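Local coordinates for protein hydrogenase 2 maturation peptidase (Thaumarchaeota archaeon SCGC AB-539-E09, PDB 5TTX) that probably acts as the peptidase that trims the precursor of a nickel-iron hydrogenase large subunit during maturation of hydrogenase 2, at residues V10-V15 and E156-E161; R28-L33 and V42-I47; L67-L72 and R131-S136; E91-L96 and E107-F112; T124-I129 and D152-A157. All blocks are in the same frame, centred on the assembly; numbering follows the deposited sequence.

In the fold
Contacts 1, 2 and 5 place helices against the central mixed sheet. Contacts 1 and 5 are buried and aliphatic, and use the same helix, 141-158, over strands 10-15 and 122-128; contact 2, only partly buried, sets helix 25-34 on the edge strand 42-48, with methyls on strand peptides and a charged rim open to solvent. Contacts 2 and 5 touch where Leu33 CD1 lies 3.9 Å from Val154 CG1. Contact 3, at the surface, joins the end of strand 63-69 to a loop through a leucine, polar side chains and a water. Contact 4 stands apart, its centre about 29 Å from those of contacts 1 and 5; it is a buried helix-helix pairing whose surroundings include a second subunit.

Contact 1: residues V10-V15 and E156-E161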
# COMPACT_ATOMS: atom_id res chain seq x y z
N VAL A 10 -1.40 17.91 -35.28
CA VAL A 10 -2.61 18.62 -34.87
C VAL A 10 -3.81 17.95 -35.53
O VAL A 10 -3.77 17.65 -36.72
CB VAL A 10 -2.57 20.11 -35.23
CG1 VAL A 10 -3.94 20.74 -34.98
CG2 VAL A 10 -1.48 20.80 -34.44
N LEU A 11 -4.86 17.72 -34.74
CA LEU A 11 -6.11 17.15 -35.21
C LEU A 11 -7.17 18.23 -35.14
O LEU A 11 -7.41 18.80 -34.07
CB LEU A 11 -6.54 15.94 -34.37
CG LEU A 11 -8.00 15.50 -34.64
CD1 LEU A 11 -8.17 15.05 -36.07
CD2 LEU A 11 -8.49 14.38 -33.68
N VAL A 12 -7.81 18.52 -36.27
CA VAL A 12 -9.04 19.31 -36.27
C VAL A 12 -10.18 18.39 -36.67
O VAL A 12 -10.20 17.87 -37.80
CB VAL A 12 -8.94 20.52 -37.22
CG1 VAL A 12 -10.19 21.39 -37.14
CG2 VAL A 12 -7.67 21.33 -36.95
N ALA A 13 -11.13 18.19 -35.75
CA ALA A 13 -12.16 17.16 -35.86
C ALA A 13 -13.53 17.80 -35.99
O ALA A 13 -13.97 18.51 -35.09
CB ALA A 13 -12.13 16.21 -34.66
N GLY A 14 -14.20 17.53 -37.11
CA GLY A 14 -15.58 17.94 -37.28
C GLY A 14 -16.52 16.82 -36.87
O GLY A 14 -16.42 15.69 -37.36
N VAL A 15 -17.43 17.13 -35.95
CA VAL A 15 -18.31 16.13 -35.37
C VAL A 15 -19.75 16.52 -35.65
O VAL A 15 -20.15 17.66 -35.36
CB VAL A 15 -18.08 16.00 -33.85
CG1 VAL A 15 -18.99 14.96 -33.28
CG2 VAL A 15 -16.64 15.66 -33.54
N GLU A 156 -6.47 30.84 -36.23
CA GLU A 156 -5.82 31.65 -35.20
C GLU A 156 -5.27 30.77 -34.09
O GLU A 156 -4.15 30.99 -33.62
CB GLU A 156 -6.77 32.66 -34.60
CG GLU A 156 -7.22 33.73 -35.55
CD GLU A 156 -8.43 34.46 -35.01
OE1 GLU A 156 -8.88 35.43 -35.67
OE2 GLU A 156 -8.92 34.07 -33.92
N ALA A 157 -6.06 29.78 -33.67
CA ALA A 157 -5.62 28.84 -32.65
C ALA A 157 -4.30 28.18 -33.02
O ALA A 157 -3.49 27.89 -32.14
CB ALA A 157 -6.68 27.77 -32.44
N LEU A 158 -4.08 27.95 -34.31
CA LEU A 158 -2.90 27.27 -34.80
C LEU A 158 -1.79 28.21 -35.25
O LEU A 158 -0.72 27.74 -35.65
CB LEU A 158 -3.28 26.34 -35.96
CG LEU A 158 -4.25 25.22 -35.58
CD1 LEU A 158 -4.67 24.38 -36.80
CD2 LEU A 158 -3.59 24.34 -34.53
N GLY A 159 -2.01 29.52 -35.20
CA GLY A 159 -0.99 30.44 -35.66
C GLY A 159 -0.88 30.57 -37.16
O GLY A 159 0.12 31.11 -37.65
N LEU A 160 -1.88 30.13 -37.91
CA LEU A 160 -1.86 30.11 -39.37
C LEU A 160 -2.64 31.26 -40.00
O LEU A 160 -2.73 31.32 -41.23
CB LEU A 160 -2.41 28.78 -39.87
CG LEU A 160 -1.60 27.56 -39.43
CD1 LEU A 160 -2.30 26.31 -39.86
CD2 LEU A 160 -0.16 27.61 -39.98
N GLU A 161 -3.20 32.16 -39.20
CA GLU A 161 -4.01 33.26 -39.74
C GLU A 161 -3.12 34.32 -40.37
O GLU A 161 -2.47 34.06 -41.38
CB GLU A 161 -4.90 33.88 -38.65
CG GLU A 161 -4.21 34.89 -37.75
CD GLU A 161 -3.37 34.25 -36.65
OE1 GLU A 161 -2.96 33.06 -36.78
OE2 GLU A 161 -3.11 34.94 -35.64
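Leu158 brings both of its methyls against Val10, the closest approach being 3.6 Å between Leu158 CD2 and Val10 CG1. The same Leu158 CD2 is 4.1 Å from Val10 CG2, and so it sits over the fork of the valine instead of beside one branch. The two side chains reach toward each other tip to tip, in helix-on-sheet packing of an alpha/beta fold: here helix 141-158 over strand 10-15. Val10 and Val12, two residues apart, present their methyls to the same face of that sheet. The second branch of the leucine exploits this, since Leu158 CD1 lies 4.3 Å from Val12 CG2. The leucine's placement follows from the torsions: CG of Leu158 is anti to the carbonyl carbon (chi1 -63°), and chi2 of 176° extends CD1 away from CA, with CD2 branching off toward Val10. No hydrogen bond crosses the contact, and the 102 Å² buried are apolar in character. Around it, Val10 pairs through its backbone with Tyr41 and Asp43, and Leu11 does so with Lys63 and Ile65, bonds which hold strand 10-15 between strands 42-48 and 63-69. Leu158 also touches the side chain of Lys63. A Schellman motif at Gly159 closes the helix. Gly159 has a phi of 77°, at which a CB would press on the carbonyl O of Leu158; its own N donates to Glu156 O at 3.0 Å.

Contact 2: residues R28-L33 and V42-I47; sequences RVVDLL and VDARDI
Val30 drives its two methyls into the backbone of the strand: Val30 CG1 lies 3.6 Å from Ala44 O, and Val30 CG2 is just as far, 3.6 Å, from Arg45 O. Ala44 completes the tight part, its CB 4.0 Å from Leu33 CB and 4.1 Å from Val30 CG1, so the small residue receives two successive inward-facing positions of the helix. This is the helix-to-strand packing of a beta-alpha-beta unit (strand 10-15, helix 25-34, strand 42-48); the local axes come within 7.6 Å at 148° between their N-to-C directions. An alanine in place of Val30 is likely to open a gap over the peptides of Ala44 and Arg45, because both methyls that bear on them would be gone. Toward Asp46 the contact becomes looser and opens to solvent. Asp46 meets Val30 CG1 with its backbone N at 3.7 Å, and of its side chain with CB at 4.2 Å. Asp31 OD1 and Asp46 OD2 stand 5.0 Å apart, like charges whose repulsion is probably offset by Arg18, whose NH2 forms salt bridges with both. Arg45 turns from the helix, its guanidinium NH2 held by Asp57 and by Tyr61 OH.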
# COMPACT_ATOMS: atom_id res chain seq x y z
N ARG A 28 -18.63 20.34 -42.13
CA ARG A 28 -18.55 21.34 -43.19
C ARG A 28 -17.37 22.30 -42.98
O ARG A 28 -16.80 22.80 -43.95
CB ARG A 28 -19.87 22.09 -43.30
CG ARG A 28 -21.02 21.27 -43.96
CD ARG A 28 -20.86 21.15 -45.50
NE ARG A 28 -20.84 22.48 -46.09
CZ ARG A 28 -21.93 23.10 -46.55
NH1 ARG A 28 -23.12 22.50 -46.51
NH2 ARG A 28 -21.81 24.33 -47.03
N VAL A 29 -16.97 22.55 -41.72
CA VAL A 29 -15.73 23.30 -41.49
C VAL A 29 -14.54 22.49 -41.97
O VAL A 29 -13.62 23.03 -42.60
CB VAL A 29 -15.58 23.68 -40.00
CG1 VAL A 29 -14.16 24.26 -39.76
CG2 VAL A 29 -16.66 24.69 -39.56
N VAL A 30 -14.53 21.19 -41.69
CA VAL A 30 -13.45 20.35 -42.21
C VAL A 30 -13.36 20.45 -43.72
O VAL A 30 -12.26 20.52 -44.28
CB VAL A 30 -13.64 18.89 -41.73
CG1 VAL A 30 -12.64 17.96 -42.43
CG2 VAL A 30 -13.47 18.84 -40.22
N ASP A 31 -14.52 20.47 -44.42
CA ASP A 31 -14.51 20.65 -45.87
C ASP A 31 -13.79 21.93 -46.25
O ASP A 31 -12.98 21.94 -47.19
CB ASP A 31 -15.93 20.69 -46.43
CG ASP A 31 -16.66 19.38 -46.31
OD1 ASP A 31 -16.05 18.38 -45.86
OD2 ASP A 31 -17.85 19.35 -46.67
N LEU A 32 -14.07 23.04 -45.56
CA LEU A 32 -13.38 24.28 -45.86
C LEU A 32 -11.88 24.14 -45.64
O LEU A 32 -11.08 24.52 -46.50
CB LEU A 32 -13.94 25.43 -45.03
CG LEU A 32 -15.35 25.88 -45.40
CD1 LEU A 32 -15.80 26.97 -44.42
CD2 LEU A 32 -15.41 26.39 -46.88
N LEU A 33 -11.48 23.57 -44.50
CA LEU A 33 -10.06 23.43 -44.18
C LEU A 33 -9.35 22.51 -45.17
O LEU A 33 -8.27 22.83 -45.67
CB LEU A 33 -9.90 22.90 -42.75
CG LEU A 33 -10.34 23.90 -41.69
CD1 LEU A 33 -10.39 23.24 -40.33
CD2 LEU A 33 -9.37 25.09 -41.66
N VAL A 42 -1.14 19.19 -39.86
CA VAL A 42 -2.54 19.35 -39.48
C VAL A 42 -3.36 18.25 -40.14
O VAL A 42 -3.28 18.07 -41.36
CB VAL A 42 -3.05 20.73 -39.89
CG1 VAL A 42 -4.54 20.86 -39.55
CG2 VAL A 42 -2.25 21.79 -39.18
N ASP A 43 -4.13 17.51 -39.35
CA ASP A 43 -5.14 16.59 -39.88
C ASP A 43 -6.52 17.21 -39.64
O ASP A 43 -6.97 17.28 -38.50
CB ASP A 43 -5.08 15.22 -39.22
CG ASP A 43 -4.03 14.34 -39.79
OD1 ASP A 43 -4.01 13.17 -39.38
OD2 ASP A 43 -3.22 14.82 -40.63
N ALA A 44 -7.17 17.65 -40.71
CA ALA A 44 -8.57 18.07 -40.66
C ALA A 44 -9.41 16.85 -41.01
O ALA A 44 -9.39 16.40 -42.15
CB ALA A 44 -8.84 19.21 -41.64
N ARG A 45 -10.12 16.29 -40.03
CA ARG A 45 -10.75 14.99 -40.21
C ARG A 45 -12.24 15.09 -39.94
O ARG A 45 -12.68 15.63 -38.91
CB ARG A 45 -10.10 13.93 -39.30
CG ARG A 45 -9.05 13.07 -40.03
CD ARG A 45 -8.27 12.11 -39.11
NE ARG A 45 -9.13 11.15 -38.40
CZ ARG A 45 -8.73 10.41 -37.36
NH1 ARG A 45 -9.57 9.56 -36.77
NH2 ARG A 45 -7.49 10.52 -36.90
N ASP A 46 -13.03 14.57 -40.88
CA ASP A 46 -14.48 14.54 -40.77
C ASP A 46 -14.87 13.29 -39.99
O ASP A 46 -14.94 12.19 -40.54
CB ASP A 46 -15.09 14.57 -42.17
CG ASP A 46 -16.59 14.37 -42.18
OD1 ASP A 46 -17.23 14.35 -41.10
OD2 ASP A 46 -17.13 14.23 -43.29
N ILE A 47 -15.11 13.46 -38.70
CA ILE A 47 -15.46 12.34 -37.83
C ILE A 47 -16.93 11.95 -37.96
O ILE A 47 -17.30 10.80 -37.69
CB ILE A 47 -15.06 12.73 -36.40
CG1 ILE A 47 -13.56 13.01 -36.35
CG2 ILE A 47 -15.42 11.67 -35.38
CD1 ILE A 47 -12.70 11.80 -36.60

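Contact 3: residues L67-L72 and R131-S136; sequences LDSVEL and RSLKPS
With OG of Ser69 anti to the backbone N (chi1 175°) and CG of Leu133 anti to the carbonyl carbon (chi1 -57°), the two side chains point toward each other's segment, and Ser69 OG comes 4.0 Å from Leu133 CD2. The contact joins the C-terminal end of strand 63-69, in the middle of the alpha/beta sheet, to the irregular loop that links strand 122-128 with helix 141-158. The other leucine branch faces the next residue but one in the chain: Leu133 CD1 is 4.4 Å from Glu71 OE1, a loose approach of a methyl to a carboxylate. The geometry therefore gives a thin surface contact of 98 Å², without a direct hydrogen bond across it. A water supplies the polar link. It donates to Glu71 OE1 at 2.9 Å and, more weakly, to Arg131 O at 2.9 Å, so the carboxylate is linked to the loop backbone only indirectly and in part weakly. Other residues fix both sides. Asp22 OD1 accepts from the backbone N of both Arg131 and Ser132, Ser69 OG forms a weak hydrogen bond with Cys128 O, and Asp68 makes a salt bridge to Arg98 of the second subunit. Within the loop, Ser132 shapes an ST turn just where Leu133 is presented to the strand. Its OG accepts from Lys134 N at 3.2 Å, with an N-H...O angle of 149°, and the lysine side chain curls back to the same oxygen, Lys134 NZ lying 3.0 Å from Ser132 OG.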
# COMPACT_ATOMS: atom_id res chain seq x y z
N LEU A 67 -14.96 20.50 -33.43
CA LEU A 67 -16.02 21.36 -33.92
C LEU A 67 -17.32 20.58 -33.93
O LEU A 67 -17.38 19.45 -34.46
CB LEU A 67 -15.68 21.89 -35.32
CG LEU A 67 -14.39 22.73 -35.38
CD1 LEU A 67 -13.62 22.22 -36.55
CD2 LEU A 67 -14.69 24.19 -35.58
N ASP A 68 -18.37 21.16 -33.35
CA ASP A 68 -19.65 20.48 -33.30
C ASP A 68 -20.75 21.52 -33.19
O ASP A 68 -20.49 22.73 -33.14
CB ASP A 68 -19.72 19.48 -32.13
CG ASP A 68 -19.61 20.15 -30.76
OD1 ASP A 68 -19.33 21.35 -30.69
OD2 ASP A 68 -19.82 19.48 -29.73
N SER A 69 -21.97 21.04 -33.09
CA SER A 69 -23.14 21.89 -32.95
C SER A 69 -23.65 21.78 -31.52
O SER A 69 -23.74 20.68 -30.98
CB SER A 69 -24.21 21.49 -33.99
OG SER A 69 -25.42 22.20 -33.83
N VAL A 70 -23.95 22.91 -30.90
CA VAL A 70 -24.34 22.96 -29.49
C VAL A 70 -25.52 23.90 -29.32
O VAL A 70 -25.47 25.05 -29.76
CB VAL A 70 -23.18 23.43 -28.57
CG1 VAL A 70 -22.04 22.44 -28.55
CG2 VAL A 70 -22.68 24.80 -29.00
N GLU A 71 -26.56 23.46 -28.62
CA GLU A 71 -27.64 24.38 -28.28
C GLU A 71 -27.29 25.14 -27.00
O GLU A 71 -27.30 24.59 -25.90
CB GLU A 71 -28.96 23.63 -28.16
CG GLU A 71 -29.51 23.27 -29.57
CD GLU A 71 -30.33 24.40 -30.24
OE1 GLU A 71 -31.23 24.04 -31.06
OE2 GLU A 71 -30.08 25.63 -29.96
N LEU A 72 -26.99 26.42 -27.15
CA LEU A 72 -26.74 27.35 -26.07
C LEU A 72 -27.69 28.52 -26.24
O LEU A 72 -28.32 28.67 -27.29
CB LEU A 72 -25.29 27.86 -26.10
CG LEU A 72 -24.28 26.72 -26.03
CD1 LEU A 72 -22.89 27.25 -26.26
CD2 LEU A 72 -24.39 25.98 -24.64
N ARG A 131 -29.46 26.67 -36.39
CA ARG A 131 -30.81 27.14 -36.61
C ARG A 131 -31.78 25.98 -36.59
O ARG A 131 -32.79 26.01 -35.89
CB ARG A 131 -30.93 27.86 -37.96
CG ARG A 131 -32.39 28.24 -38.24
CD ARG A 131 -32.66 28.62 -39.71
NE ARG A 131 -34.07 28.92 -39.88
CZ ARG A 131 -34.67 29.17 -41.05
NH1 ARG A 131 -33.98 29.15 -42.17
NH2 ARG A 131 -35.98 29.43 -41.09
N SER A 132 -31.46 24.94 -37.34
CA SER A 132 -32.35 23.81 -37.45
C SER A 132 -31.54 22.52 -37.59
O SER A 132 -30.54 22.46 -38.32
CB SER A 132 -33.28 23.99 -38.66
OG SER A 132 -33.79 22.76 -39.05
N LEU A 133 -32.00 21.50 -36.86
CA LEU A 133 -31.45 20.15 -36.90
C LEU A 133 -32.38 19.19 -37.61
O LEU A 133 -32.17 17.97 -37.57
CB LEU A 133 -31.17 19.66 -35.47
CG LEU A 133 -30.23 20.58 -34.68
CD1 LEU A 133 -30.28 20.33 -33.13
CD2 LEU A 133 -28.78 20.51 -35.22
N LYS A 134 -33.45 19.71 -38.21
CA LYS A 134 -34.33 18.88 -39.00
C LYS A 134 -33.53 18.22 -40.12
O LYS A 134 -32.51 18.75 -40.57
CB LYS A 134 -35.48 19.71 -39.56
CG LYS A 134 -36.55 20.06 -38.51
CD LYS A 134 -37.73 20.82 -39.14
CE LYS A 134 -37.30 22.21 -39.67
NZ LYS A 134 -36.78 23.18 -38.64
N PRO A 135 -33.94 17.02 -40.55
CA PRO A 135 -33.25 16.36 -41.67
C PRO A 135 -33.13 17.27 -42.89
O PRO A 135 -34.09 17.90 -43.32
CB PRO A 135 -34.14 15.14 -41.96
CG PRO A 135 -34.71 14.80 -40.55
CD PRO A 135 -34.96 16.16 -39.92
N SER A 136 -31.92 17.29 -43.45
CA SER A 136 -31.50 18.22 -44.49
C SER A 136 -30.04 17.99 -44.83
O SER A 136 -29.22 17.75 -43.93
CB SER A 136 -31.69 19.68 -44.04
OG SER A 136 -31.28 20.59 -45.05
O HOH W 1 -32.14 24.07 -33.81

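Contact 4: residues E91-L96 and E107-F112; sequences EDISQL and EGLLKF
Ile93 is the main bump on its helix, and its two branches go to different partners: CG2 rests beside Leu109, 3.8 Å from Leu109 CD1, while CD1 drives against the ring of Phe112, 3.3 Å from Phe112 CE2 and 3.5 Å from Phe112 CD2. The isoleucine thus fills the hollow between two residues one turn apart, Leu109 and Phe112. The return fit comes from Leu109, whose CD2 enters the space between Ile93 and Leu96, 4.1 Å from Ile93 O, 4.0 Å from Leu96 C and 4.2 Å from Leu96 CB. Ile93 and Leu109 run alongside one another, pointing opposite ways, whereas the isoleucine lies roughly perpendicular to Phe112. CG of Phe112 stands anti to the backbone N (chi1 177°), which swings the ring across to the other helix. These helices, 86-98 and 107-116, form an antiparallel hairpin far from the chain centre, with segment axes 10.4 Å apart at 169°. An alanine replacing Ile93 would probably leave a hollow between Leu109 and Phe112 and let the ring turn more freely. Beyond the hairpin, Phe112 meets the ring of Phe112 of the second subunit, and Gln95 OE1 is hydrogen-bonded to Ser82 OG of that subunit. The salt bridge of Lys111 NZ to Glu107 OE2, at 2.9 Å, lies on the flank away from the other helix, near a third subunit. With no hydrogen bond between the two segments, their pairing rests on apolar fit, and charge is kept out of the helix-helix interface.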
# COMPACT_ATOMS: atom_id res chain seq x y z
N GLU A 91 -5.90 14.79 -12.52
CA GLU A 91 -5.72 15.01 -11.09
C GLU A 91 -7.01 14.81 -10.33
O GLU A 91 -7.02 14.17 -9.27
CB GLU A 91 -5.17 16.42 -10.86
CG GLU A 91 -3.69 16.50 -11.07
CD GLU A 91 -2.92 15.47 -10.25
OE1 GLU A 91 -2.47 14.48 -10.85
OE2 GLU A 91 -2.78 15.64 -9.02
N ASP A 92 -8.13 15.32 -10.88
CA ASP A 92 -9.40 15.13 -10.20
C ASP A 92 -9.77 13.66 -10.11
O ASP A 92 -10.38 13.23 -9.12
CB ASP A 92 -10.51 15.92 -10.91
CG ASP A 92 -10.24 17.41 -10.89
OD1 ASP A 92 -9.51 17.85 -9.99
OD2 ASP A 92 -10.74 18.14 -11.77
N ILE A 93 -9.41 12.87 -11.13
CA ILE A 93 -9.69 11.44 -11.08
C ILE A 93 -8.83 10.75 -10.02
O ILE A 93 -9.32 9.90 -9.27
CB ILE A 93 -9.49 10.83 -12.48
CG1 ILE A 93 -10.55 11.39 -13.44
CG2 ILE A 93 -9.59 9.31 -12.44
CD1 ILE A 93 -10.36 10.92 -14.84
N SER A 94 -7.55 11.12 -9.93
CA SER A 94 -6.70 10.62 -8.84
C SER A 94 -7.29 10.98 -7.48
O SER A 94 -7.30 10.15 -6.55
CB SER A 94 -5.29 11.19 -8.94
OG SER A 94 -4.71 10.91 -10.20
N GLN A 95 -7.76 12.21 -7.33
CA GLN A 95 -8.37 12.59 -6.06
C GLN A 95 -9.58 11.73 -5.77
O GLN A 95 -9.82 11.33 -4.62
CB GLN A 95 -8.74 14.07 -6.06
CG GLN A 95 -7.54 15.01 -6.08
CD GLN A 95 -7.96 16.46 -6.20
OE1 GLN A 95 -8.29 17.09 -5.20
NE2 GLN A 95 -7.97 16.98 -7.43
N LEU A 96 -10.35 11.41 -6.81
CA LEU A 96 -11.49 10.51 -6.66
C LEU A 96 -11.02 9.09 -6.34
O LEU A 96 -11.63 8.40 -5.51
CB LEU A 96 -12.32 10.53 -7.94
CG LEU A 96 -13.84 10.58 -7.86
CD1 LEU A 96 -14.30 11.56 -6.80
CD2 LEU A 96 -14.43 10.96 -9.20
N GLU A 107 -11.62 -0.01 -10.21
CA GLU A 107 -11.20 -0.55 -11.49
C GLU A 107 -11.75 0.28 -12.65
O GLU A 107 -11.00 0.73 -13.52
CB GLU A 107 -11.64 -2.01 -11.61
CG GLU A 107 -11.44 -2.54 -12.99
CD GLU A 107 -11.51 -4.04 -13.05
OE1 GLU A 107 -11.89 -4.65 -12.03
OE2 GLU A 107 -11.16 -4.60 -14.10
N GLY A 108 -13.07 0.51 -12.65
CA GLY A 108 -13.68 1.28 -13.71
C GLY A 108 -13.17 2.70 -13.76
O GLY A 108 -13.00 3.29 -14.83
N LEU A 109 -12.90 3.28 -12.59
CA LEU A 109 -12.30 4.60 -12.54
C LEU A 109 -10.90 4.60 -13.15
O LEU A 109 -10.46 5.62 -13.70
CB LEU A 109 -12.24 5.06 -11.10
CG LEU A 109 -11.79 6.47 -10.82
CD1 LEU A 109 -12.78 7.40 -11.51
CD2 LEU A 109 -11.84 6.63 -9.36
N LEU A 110 -10.18 3.49 -13.03
CA LEU A 110 -8.82 3.39 -13.56
C LEU A 110 -8.82 3.20 -15.07
O LEU A 110 -7.93 3.71 -15.76
CB LEU A 110 -8.08 2.24 -12.86
CG LEU A 110 -7.45 2.55 -11.50
CD1 LEU A 110 -6.81 1.29 -10.85
CD2 LEU A 110 -6.43 3.66 -11.67
N LYS A 111 -9.79 2.44 -15.57
CA LYS A 111 -10.03 2.31 -17.00
C LYS A 111 -10.35 3.66 -17.63
O LYS A 111 -9.75 4.06 -18.63
CB LYS A 111 -11.19 1.33 -17.24
CG LYS A 111 -10.84 -0.12 -17.07
CD LYS A 111 -12.10 -1.00 -16.99
CE LYS A 111 -11.73 -2.45 -16.63
NZ LYS A 111 -12.86 -3.24 -16.02
N PHE A 112 -11.30 4.38 -17.03
CA PHE A 112 -11.61 5.73 -17.47
C PHE A 112 -10.36 6.59 -17.50
O PHE A 112 -10.12 7.33 -18.46
CB PHE A 112 -12.67 6.31 -16.54
CG PHE A 112 -13.02 7.72 -16.82
CD1 PHE A 112 -13.51 8.08 -18.06
CD2 PHE A 112 -12.89 8.69 -15.85
CE1 PHE A 112 -13.84 9.39 -18.32
CE2 PHE A 112 -13.22 10.00 -16.12
CZ PHE A 112 -13.69 10.34 -17.36

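Contact 5: residues T124-I129 and D152-A157; sequences TLIGCI and DLVLEA
No ring, amide or carboxylate lies between Ile126 and its partners Leu153 and Val154; there are no faces or edges to stack, and the contact is made by aliphatic branches alone. One atom does the work on the strand: Ile126 CD1, 3.9 Å from Leu153 CB and 4.2 Å from Val154 CG2. It therefore ends against two consecutive helix residues, touching the base of one side chain and a methyl of the other. Chi1 of -67° sets CG1 anti to the carbonyl carbon, and the extended chi2 of 164° carries CD1 up to the helix, spanning a CA-CA separation of 8.4 Å between Ile126 and Leu153. The isoleucine crosses Leu153 at a slant and Val154 at roughly a right angle. This is helix-on-sheet packing in an alpha/beta fold: helix 141-158 lies over strand 122-128, which pairs with strand 63-69 through backbone bonds such as those of Ile126 to Phe66 and Asp68. Ile126 also touches Ile65 and Leu67, and Val154 meets Leu33 of the neighbouring helix 25-34. The preceding residue, Leu125, instead packs on Arg98 of the second subunit. The helix is regular at the contact, Ala157 N donating to Leu153 O at 2.9 Å.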
# COMPACT_ATOMS: atom_id res chain seq x y z
N THR A 124 -9.39 21.95 -27.43
CA THR A 124 -10.18 23.14 -27.73
C THR A 124 -11.48 22.69 -28.40
O THR A 124 -11.48 21.78 -29.23
CB THR A 124 -9.41 24.12 -28.63
OG1 THR A 124 -8.35 24.73 -27.91
CG2 THR A 124 -10.33 25.24 -29.19
N LEU A 125 -12.60 23.30 -28.00
CA LEU A 125 -13.90 22.92 -28.54
C LEU A 125 -14.57 24.17 -29.05
O LEU A 125 -14.62 25.19 -28.35
CB LEU A 125 -14.80 22.22 -27.51
CG LEU A 125 -14.35 20.87 -26.98
CD1 LEU A 125 -13.67 21.05 -25.60
CD2 LEU A 125 -15.52 19.96 -26.88
N ILE A 126 -15.02 24.11 -30.30
CA ILE A 126 -15.71 25.20 -30.96
C ILE A 126 -17.10 24.69 -31.30
O ILE A 126 -17.26 23.81 -32.17
CB ILE A 126 -14.96 25.68 -32.21
CG1 ILE A 126 -13.63 26.34 -31.79
CG2 ILE A 126 -15.83 26.61 -33.02
CD1 ILE A 126 -12.64 26.50 -32.95
N GLY A 127 -18.11 25.22 -30.62
CA GLY A 127 -19.49 24.84 -30.86
C GLY A 127 -20.19 25.96 -31.61
O GLY A 127 -19.85 27.14 -31.46
N CYS A 128 -21.19 25.57 -32.41
CA CYS A 128 -22.01 26.48 -33.19
C CYS A 128 -23.48 26.29 -32.84
O CYS A 128 -23.99 25.17 -32.85
CB CYS A 128 -21.82 26.23 -34.69
SG CYS A 128 -22.88 27.28 -35.69
N ILE A 129 -24.17 27.39 -32.50
CA ILE A 129 -25.60 27.28 -32.23
C ILE A 129 -26.32 27.07 -33.55
O ILE A 129 -26.17 27.89 -34.46
CB ILE A 129 -26.14 28.52 -31.53
CG1 ILE A 129 -25.41 28.73 -30.20
CG2 ILE A 129 -27.69 28.40 -31.34
CD1 ILE A 129 -25.89 29.95 -29.43
N ASP A 152 -11.59 30.80 -39.31
CA ASP A 152 -10.69 31.79 -38.74
C ASP A 152 -10.27 31.42 -37.32
O ASP A 152 -9.10 31.57 -36.96
CB ASP A 152 -11.33 33.18 -38.75
CG ASP A 152 -11.50 33.72 -40.15
OD1 ASP A 152 -10.83 33.22 -41.09
OD2 ASP A 152 -12.32 34.66 -40.31
N LEU A 153 -11.22 30.95 -36.50
CA LEU A 153 -10.86 30.57 -35.13
C LEU A 153 -9.86 29.44 -35.14
O LEU A 153 -8.89 29.44 -34.36
CB LEU A 153 -12.09 30.16 -34.33
CG LEU A 153 -12.96 31.26 -33.77
CD1 LEU A 153 -14.10 30.65 -32.92
CD2 LEU A 153 -12.12 32.22 -32.96
N VAL A 154 -10.07 28.46 -36.01
CA VAL A 154 -9.12 27.36 -36.18
C VAL A 154 -7.76 27.88 -36.60
O VAL A 154 -6.72 27.49 -36.04
CB VAL A 154 -9.67 26.36 -37.20
CG1 VAL A 154 -8.59 25.36 -37.59
CG2 VAL A 154 -10.87 25.66 -36.62
N LEU A 155 -7.72 28.76 -37.60
CA LEU A 155 -6.42 29.23 -38.08
C LEU A 155 -5.72 30.06 -37.01
O LEU A 155 -4.50 29.96 -36.86
CB LEU A 155 -6.57 30.02 -39.38
CG LEU A 155 -6.99 29.24 -40.64
CD1 LEU A 155 -7.12 30.17 -41.87
CD2 LEU A 155 -6.02 28.11 -40.96
N GLU A 156 -6.47 30.84 -36.23
CA GLU A 156 -5.82 31.65 -35.20
C GLU A 156 -5.27 30.77 -34.09
O GLU A 156 -4.15 30.99 -33.62
CB GLU A 156 -6.77 32.66 -34.60
CG GLU A 156 -7.22 33.73 -35.55
CD GLU A 156 -8.43 34.46 -35.01
OE1 GLU A 156 -8.88 35.43 -35.67
OE2 GLU A 156 -8.92 34.07 -33.92
N ALA A 157 -6.06 29.78 -33.67
CA ALA A 157 -5.62 28.84 -32.65
C ALA A 157 -4.30 28.18 -33.02
O ALA A 157 -3.49 27.89 -32.14
CB ALA A 157 -6.68 27.77 -32.44